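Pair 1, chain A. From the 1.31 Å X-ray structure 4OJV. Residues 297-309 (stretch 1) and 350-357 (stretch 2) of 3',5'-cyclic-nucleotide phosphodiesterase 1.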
# COMPACT_ATOMS: atom_id res chain seq x y z
N PRO A 297 -15.60 -18.63 -9.92
CA PRO A 297 -16.82 -18.37 -10.67
C PRO A 297 -18.00 -19.29 -10.37
O PRO A 297 -19.14 -18.82 -10.38
CB PRO A 297 -16.37 -18.49 -12.13
CG PRO A 297 -14.94 -18.05 -12.07
CD PRO A 297 -14.43 -18.70 -10.82
N ILE A 298 -17.75 -20.56 -10.06
CA ILE A 298 -18.83 -21.47 -9.73
C ILE A 298 -19.51 -21.07 -8.42
O ILE A 298 -20.73 -21.08 -8.32
CB ILE A 298 -18.39 -22.96 -9.73
CG1 ILE A 298 -19.58 -23.90 -9.49
CG2 ILE A 298 -17.26 -23.21 -8.74
CD1 ILE A 298 -20.68 -23.77 -10.52
N TYR A 299 -18.72 -20.66 -7.42
CA TYR A 299 -19.28 -20.26 -6.15
C TYR A 299 -20.04 -18.94 -6.24
O TYR A 299 -21.12 -18.79 -5.66
CB TYR A 299 -18.22 -20.23 -5.05
CG TYR A 299 -17.61 -21.59 -4.80
CD1 TYR A 299 -18.34 -22.59 -4.15
CD2 TYR A 299 -16.32 -21.89 -5.23
CE1 TYR A 299 -17.78 -23.85 -3.93
CE2 TYR A 299 -15.76 -23.14 -5.01
CZ TYR A 299 -16.49 -24.11 -4.36
OH TYR A 299 -15.93 -25.35 -4.15
N LEU A 300 -19.50 -17.98 -7.00
CA LEU A 300 -20.21 -16.72 -7.18
C LEU A 300 -21.53 -16.95 -7.94
O LEU A 300 -22.57 -16.43 -7.55
CB LEU A 300 -19.34 -15.68 -7.88
CG LEU A 300 -20.05 -14.34 -8.19
CD1 LEU A 300 -20.69 -13.71 -6.96
CD2 LEU A 300 -19.09 -13.34 -8.83
N ILE A 301 -21.47 -17.71 -9.03
CA ILE A 301 -22.70 -18.01 -9.78
C ILE A 301 -23.71 -18.76 -8.90
O ILE A 301 -24.91 -18.49 -8.99
CB ILE A 301 -22.40 -18.73 -11.11
CG1 ILE A 301 -21.71 -17.78 -12.11
CG2 ILE A 301 -23.67 -19.33 -11.74
CD1 ILE A 301 -22.56 -16.62 -12.61
N ASN A 302 -23.25 -19.66 -8.03
CA ASN A 302 -24.17 -20.35 -7.12
C ASN A 302 -24.88 -19.37 -6.19
O ASN A 302 -26.08 -19.52 -5.93
CB ASN A 302 -23.45 -21.42 -6.29
CG ASN A 302 -23.12 -22.66 -7.09
OD1 ASN A 302 -23.57 -22.83 -8.23
ND2 ASN A 302 -22.34 -23.55 -6.50
N GLU A 303 -24.15 -18.38 -5.69
CA GLU A 303 -24.75 -17.35 -4.85
C GLU A 303 -25.78 -16.52 -5.61
O GLU A 303 -26.88 -16.28 -5.11
CB GLU A 303 -23.68 -16.45 -4.20
CG GLU A 303 -22.79 -17.18 -3.20
CD GLU A 303 -23.57 -17.89 -2.10
OE1 GLU A 303 -24.60 -17.36 -1.64
OE2 GLU A 303 -23.14 -18.99 -1.68
N LEU A 304 -25.43 -16.10 -6.82
CA LEU A 304 -26.36 -15.35 -7.66
C LEU A 304 -27.59 -16.19 -8.04
O LEU A 304 -28.70 -15.66 -8.10
CB LEU A 304 -25.65 -14.79 -8.89
CG LEU A 304 -24.56 -13.76 -8.61
CD1 LEU A 304 -23.79 -13.47 -9.89
CD2 LEU A 304 -25.14 -12.48 -8.03
N SER A 305 -27.38 -17.49 -8.23
CA SER A 305 -28.49 -18.41 -8.49
C SER A 305 -29.44 -18.46 -7.29
O SER A 305 -30.67 -18.49 -7.46
CB SER A 305 -27.94 -19.80 -8.79
OG SER A 305 -27.35 -19.85 -10.08
N ASN A 306 -28.89 -18.45 -6.07
CA ASN A 306 -29.70 -18.41 -4.86
C ASN A 306 -30.53 -17.13 -4.78
O ASN A 306 -31.73 -17.18 -4.49
CB ASN A 306 -28.85 -18.59 -3.60
CG ASN A 306 -28.23 -19.97 -3.50
OD1 ASN A 306 -28.63 -20.91 -4.20
ND2 ASN A 306 -27.25 -20.11 -2.61
N LEU A 307 -29.91 -15.98 -5.08
CA LEU A 307 -30.65 -14.73 -5.14
C LEU A 307 -31.76 -14.79 -6.20
O LEU A 307 -32.88 -14.34 -5.96
CB LEU A 307 -29.70 -13.56 -5.43
CG LEU A 307 -30.37 -12.19 -5.56
CD1 LEU A 307 -31.12 -11.78 -4.30
CD2 LEU A 307 -29.35 -11.13 -5.94
N ASN A 308 -31.43 -15.36 -7.35
CA ASN A 308 -32.40 -15.54 -8.43
C ASN A 308 -33.61 -16.36 -7.98
O ASN A 308 -34.76 -15.97 -8.25
CB ASN A 308 -31.72 -16.21 -9.62
CG ASN A 308 -32.64 -16.31 -10.82
OD1 ASN A 308 -33.25 -15.32 -11.22
ND2 ASN A 308 -32.72 -17.49 -11.41
N THR A 309 -33.37 -17.46 -7.29
CA THR A 309 -34.44 -18.32 -6.79
C THR A 309 -35.34 -17.53 -5.84
O THR A 309 -36.56 -17.67 -5.88
CB THR A 309 -33.87 -19.58 -6.11
OG1 THR A 309 -33.12 -20.33 -7.06
CG2 THR A 309 -34.98 -20.46 -5.54
N GLU A 350 -25.40 -20.84 -18.78
CA GLU A 350 -25.69 -22.25 -18.51
C GLU A 350 -26.78 -22.40 -17.44
O GLU A 350 -27.63 -23.29 -17.53
CB GLU A 350 -24.40 -22.97 -18.09
CG GLU A 350 -24.55 -24.45 -17.77
CD GLU A 350 -23.21 -25.11 -17.51
OE1 GLU A 350 -22.53 -25.47 -18.49
OE2 GLU A 350 -22.83 -25.25 -16.33
N ARG A 351 -26.75 -21.51 -16.45
CA ARG A 351 -27.72 -21.49 -15.35
C ARG A 351 -28.98 -20.67 -15.66
O ARG A 351 -29.83 -20.51 -14.78
CB ARG A 351 -27.07 -20.96 -14.07
CG ARG A 351 -26.01 -21.85 -13.46
CD ARG A 351 -26.62 -23.00 -12.67
NE ARG A 351 -25.59 -23.83 -12.05
CZ ARG A 351 -25.06 -23.62 -10.85
NH1 ARG A 351 -25.47 -22.59 -10.11
NH2 ARG A 351 -24.13 -24.43 -10.38
N ASN A 352 -29.08 -20.16 -16.88
CA ASN A 352 -30.22 -19.34 -17.33
C ASN A 352 -30.59 -18.23 -16.34
O ASN A 352 -31.72 -18.16 -15.85
CB ASN A 352 -31.45 -20.21 -17.66
CG ASN A 352 -31.23 -21.10 -18.88
OD1 ASN A 352 -30.37 -21.99 -18.87
ND2 ASN A 352 -32.02 -20.89 -19.92
N LEU A 353 -29.64 -17.35 -16.04
CA LEU A 353 -29.88 -16.24 -15.11
C LEU A 353 -30.42 -14.98 -15.80
O LEU A 353 -30.57 -13.93 -15.18
CB LEU A 353 -28.60 -15.92 -14.30
CG LEU A 353 -28.09 -17.03 -13.38
CD1 LEU A 353 -26.79 -16.60 -12.72
CD2 LEU A 353 -29.12 -17.42 -12.32
N GLY A 354 -30.73 -15.10 -17.09
CA GLY A 354 -31.30 -13.98 -17.83
C GLY A 354 -30.27 -12.94 -18.23
O GLY A 354 -29.08 -13.23 -18.35
N ASP A 355 -30.75 -11.71 -18.43
CA ASP A 355 -29.94 -10.62 -18.95
C ASP A 355 -29.09 -9.99 -17.85
O ASP A 355 -29.19 -8.80 -17.55
CB ASP A 355 -30.85 -9.57 -19.62
CG ASP A 355 -30.07 -8.49 -20.35
OD1 ASP A 355 -28.89 -8.71 -20.69
OD2 ASP A 355 -30.66 -7.41 -20.59
N LEU A 356 -28.26 -10.83 -17.24
CA LEU A 356 -27.32 -10.44 -16.20
C LEU A 356 -26.13 -9.75 -16.87
O LEU A 356 -25.60 -10.25 -17.86
CB LEU A 356 -26.88 -11.70 -15.46
CG LEU A 356 -25.97 -11.59 -14.25
CD1 LEU A 356 -26.65 -10.80 -13.14
CD2 LEU A 356 -25.60 -12.98 -13.76
N ARG A 357 -25.71 -8.61 -16.33
CA ARG A 357 -24.65 -7.81 -16.94
C ARG A 357 -23.43 -7.81 -16.03
O ARG A 357 -23.45 -7.23 -14.94
CB ARG A 357 -25.13 -6.39 -17.20
CG ARG A 357 -26.28 -6.37 -18.20
CD ARG A 357 -27.20 -5.19 -17.99
NE ARG A 357 -28.36 -5.33 -18.87
CZ ARG A 357 -29.04 -4.30 -19.35
NH1 ARG A 357 -28.68 -3.06 -19.05
NH2 ARG A 357 -30.08 -4.52 -20.14

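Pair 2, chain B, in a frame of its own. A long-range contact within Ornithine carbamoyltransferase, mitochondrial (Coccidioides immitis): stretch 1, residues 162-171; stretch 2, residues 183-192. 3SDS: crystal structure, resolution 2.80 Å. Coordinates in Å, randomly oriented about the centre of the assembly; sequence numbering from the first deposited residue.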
# COMPACT_ATOMS: atom_id res chain seq x y z
N ASP B 162 -1.50 25.14 -10.12
CA ASP B 162 -0.95 26.49 -10.12
C ASP B 162 -1.99 27.53 -10.51
O ASP B 162 -2.10 28.57 -9.85
CB ASP B 162 0.31 26.57 -10.98
CG ASP B 162 1.48 25.85 -10.35
OD1 ASP B 162 1.31 25.36 -9.21
OD2 ASP B 162 2.56 25.77 -10.98
N PHE B 163 -2.79 27.22 -11.53
CA PHE B 163 -3.86 28.15 -11.92
C PHE B 163 -5.02 28.23 -10.90
O PHE B 163 -5.58 29.30 -10.72
CB PHE B 163 -4.32 27.97 -13.38
CG PHE B 163 -3.53 28.81 -14.33
CD1 PHE B 163 -2.25 28.43 -14.73
CD2 PHE B 163 -4.03 30.04 -14.79
CE1 PHE B 163 -1.50 29.24 -15.59
CE2 PHE B 163 -3.27 30.86 -15.65
CZ PHE B 163 -2.01 30.46 -16.05
N LEU B 164 -5.32 27.12 -10.21
CA LEU B 164 -6.25 27.17 -9.08
C LEU B 164 -5.77 28.19 -8.06
O LEU B 164 -6.58 28.96 -7.53
CB LEU B 164 -6.37 25.81 -8.38
CG LEU B 164 -7.27 25.73 -7.12
CD1 LEU B 164 -8.66 26.35 -7.33
CD2 LEU B 164 -7.42 24.31 -6.63
N THR B 165 -4.46 28.18 -7.79
CA THR B 165 -3.89 29.01 -6.76
C THR B 165 -3.99 30.46 -7.19
O THR B 165 -4.42 31.31 -6.41
CB THR B 165 -2.42 28.64 -6.50
OG1 THR B 165 -2.29 27.22 -6.40
CG2 THR B 165 -1.93 29.28 -5.23
N ILE B 166 -3.60 30.73 -8.44
CA ILE B 166 -3.61 32.10 -8.99
C ILE B 166 -5.04 32.65 -8.95
O ILE B 166 -5.26 33.75 -8.46
CB ILE B 166 -2.94 32.15 -10.43
CG1 ILE B 166 -1.45 31.78 -10.35
CG2 ILE B 166 -3.12 33.53 -11.11
CD1 ILE B 166 -0.81 31.37 -11.67
N HIS B 167 -6.00 31.85 -9.42
CA HIS B 167 -7.43 32.18 -9.42
C HIS B 167 -8.03 32.56 -8.05
O HIS B 167 -8.92 33.39 -7.98
CB HIS B 167 -8.24 31.03 -10.07
CG HIS B 167 -9.73 31.19 -9.98
ND1 HIS B 167 -10.51 30.45 -9.11
CD2 HIS B 167 -10.59 31.98 -10.67
CE1 HIS B 167 -11.78 30.78 -9.26
NE2 HIS B 167 -11.85 31.71 -10.20
N GLU B 168 -7.54 31.93 -6.97
CA GLU B 168 -7.99 32.25 -5.61
C GLU B 168 -7.41 33.57 -5.09
O GLU B 168 -8.08 34.34 -4.39
CB GLU B 168 -7.53 31.16 -4.64
CG GLU B 168 -8.40 29.93 -4.53
CD GLU B 168 -7.80 28.90 -3.55
OE1 GLU B 168 -6.56 28.92 -3.29
OE2 GLU B 168 -8.59 28.07 -3.04
N SER B 169 -6.13 33.79 -5.40
CA SER B 169 -5.38 34.88 -4.81
C SER B 169 -5.70 36.20 -5.48
O SER B 169 -5.64 37.24 -4.85
CB SER B 169 -3.89 34.59 -4.87
OG SER B 169 -3.15 35.72 -4.44
N PHE B 170 -6.07 36.14 -6.76
CA PHE B 170 -6.58 37.32 -7.48
C PHE B 170 -8.11 37.25 -7.69
O PHE B 170 -8.61 37.55 -8.77
CB PHE B 170 -5.84 37.48 -8.82
CG PHE B 170 -4.35 37.71 -8.68
CD1 PHE B 170 -3.83 39.01 -8.64
CD2 PHE B 170 -3.46 36.63 -8.58
CE1 PHE B 170 -2.45 39.22 -8.49
CE2 PHE B 170 -2.09 36.84 -8.43
CZ PHE B 170 -1.58 38.13 -8.40
N ALA B 171 -8.83 36.83 -6.63
CA ALA B 171 -10.30 36.84 -6.60
C ALA B 171 -10.83 37.99 -5.74
O ALA B 171 -11.14 39.07 -6.25
CB ALA B 171 -10.85 35.51 -6.10
N SER B 183 -12.74 31.34 -19.98
CA SER B 183 -11.77 32.16 -19.28
C SER B 183 -11.94 32.14 -17.76
O SER B 183 -13.06 32.04 -17.24
CB SER B 183 -11.84 33.61 -19.80
OG SER B 183 -11.15 34.50 -18.95
N LEU B 184 -10.81 32.24 -17.06
CA LEU B 184 -10.81 32.40 -15.61
C LEU B 184 -10.74 33.87 -15.17
O LEU B 184 -10.46 34.16 -14.00
CB LEU B 184 -9.64 31.63 -14.99
CG LEU B 184 -9.69 30.11 -15.11
CD1 LEU B 184 -8.36 29.52 -14.68
CD2 LEU B 184 -10.84 29.53 -14.32
N GLY B 185 -10.98 34.79 -16.11
CA GLY B 185 -10.93 36.23 -15.83
C GLY B 185 -9.57 36.78 -15.46
O GLY B 185 -9.48 37.77 -14.74
N LEU B 186 -8.50 36.17 -15.98
CA LEU B 186 -7.12 36.54 -15.62
C LEU B 186 -6.36 37.32 -16.70
O LEU B 186 -5.15 37.51 -16.59
CB LEU B 186 -6.32 35.28 -15.26
CG LEU B 186 -6.72 34.52 -13.99
CD1 LEU B 186 -6.02 33.16 -13.91
CD2 LEU B 186 -6.48 35.37 -12.72
N GLU B 187 -7.06 37.78 -17.72
CA GLU B 187 -6.42 38.46 -18.84
C GLU B 187 -5.55 39.64 -18.41
O GLU B 187 -5.98 40.50 -17.64
CB GLU B 187 -7.44 38.88 -19.89
CG GLU B 187 -8.06 37.70 -20.65
CD GLU B 187 -9.38 37.18 -20.03
OE1 GLU B 187 -10.03 36.31 -20.65
OE2 GLU B 187 -9.77 37.66 -18.93
N GLY B 188 -4.32 39.66 -18.92
CA GLY B 188 -3.44 40.79 -18.76
C GLY B 188 -2.50 40.68 -17.58
O GLY B 188 -1.71 41.60 -17.34
N LEU B 189 -2.58 39.57 -16.85
CA LEU B 189 -1.59 39.27 -15.81
C LEU B 189 -0.20 38.96 -16.37
O LEU B 189 -0.06 38.56 -17.53
CB LEU B 189 -2.07 38.12 -14.96
CG LEU B 189 -2.53 38.51 -13.56
CD1 LEU B 189 -3.54 39.68 -13.59
CD2 LEU B 189 -3.12 37.29 -12.88
N LYS B 190 0.83 39.14 -15.54
CA LYS B 190 2.19 38.78 -15.91
C LYS B 190 2.78 37.74 -14.96
O LYS B 190 2.71 37.91 -13.73
CB LYS B 190 3.10 40.02 -15.91
CG LYS B 190 4.13 39.96 -17.01
CD LYS B 190 5.48 40.53 -16.62
CE LYS B 190 6.29 40.75 -17.89
NZ LYS B 190 7.72 40.32 -17.81
N ILE B 191 3.36 36.69 -15.54
CA ILE B 191 4.14 35.70 -14.77
C ILE B 191 5.63 35.76 -15.17
O ILE B 191 5.97 35.79 -16.35
CB ILE B 191 3.57 34.23 -14.91
CG1 ILE B 191 2.14 34.13 -14.35
CG2 ILE B 191 4.47 33.18 -14.23
CD1 ILE B 191 1.44 32.81 -14.66
N ALA B 192 6.51 35.80 -14.18
CA ALA B 192 7.93 35.77 -14.46
C ALA B 192 8.53 34.49 -13.92
O ALA B 192 8.47 34.21 -12.72
CB ALA B 192 8.61 36.98 -13.87

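What backbone arrangement do the two pairs share? In each, a helix lies against an irregular segment whose side chains reach toward it, and 14 central residues superpose with an RMSD of 1.0 Å. The closest CA approach in pair 1 is 7.1 Å, between CA of Ser305(A) and CA of Leu353(A). In pair 2 it is also 7.1 Å, between CA of His167(B) and CA of Leu184(B). The segment passes through a residue of positive phi at matched positions, Asn352(A) and Gly185(B). Asn352(A) follows a helix in a Schellman motif and points away from the contact, while Gly185(B) has no side chain to place.

Which positions are solved alike? Leu353(A) and Leu186(B) coincide almost completely, their side-chain centres 0.5 Å apart and both in the m, t rotamer. On the helix, Leu304(A) matches Ile166(B) with side-chain centres also 0.5 Å apart. In pair 1, CB of Leu304(A) lies 4.4 Å from CD1 of Leu353(A); in pair 2, CG2 of Ile166(B) lies 4.0 Å from CD1 of Leu186(B). The next leucines match more loosely, but both still meet this helix position: CD1 of Leu304(A) is 4.3 Å from CD2 of Leu356(A), and CG2 of Ile166(B) is 4.2 Å from CD2 of Leu189(B).

How is the space beside the central leucine filled? Ile301(A) places CD1 4.2 Å from CD1 of Leu353(A). Its match, Phe163(B), is flat and longer: Leu186(B) CD1 meets the ring edge, 3.8 Å from Phe163(B) CD2, while the far atom CZ reaches to 4.4 Å from Ile191(B) CD1. At the helix position of Asn308(A), whose ND2 is 3.7 Å from CD2 of Leu353(A), pair 2 has Phe170(B). Its ring takes CD2 of Leu189(B) over one face, 4.4 Å from Phe170(B) CD2. The backbone position is shared, but the side chains leave it differently, t in Asn308(A) and m in Phe170(B), and their centres end up 5.0 Å apart.

Where do the chemistries part? They part at Arg351(A) and its match Leu184(B). Arg351(A) lays its aliphatic part on the helix, CG 3.8 Å from CG2 of Ile301(A), and carries its guanidinium to Asn302(A) OD1, which accepts hydrogen bonds from both NH1 and NH2 at 2.7 Å. Asn302(A) starts away from the segment, but its end comes nearer. A weak bond runs from Arg351(A) NH1 to Ser305(A) OG, at 3.3 Å. Leu184(B) is instead apolar, its CD1 4.4 Å from CD2 of Phe163(B), and His167(B), matching Ser305(A), brings its ring edge to Leu184(B) O, 4.0 Å from CD2 of His167(B). No hydrogen bond crosses pair 2, yet the buried areas are similar, 388 and 397 Å².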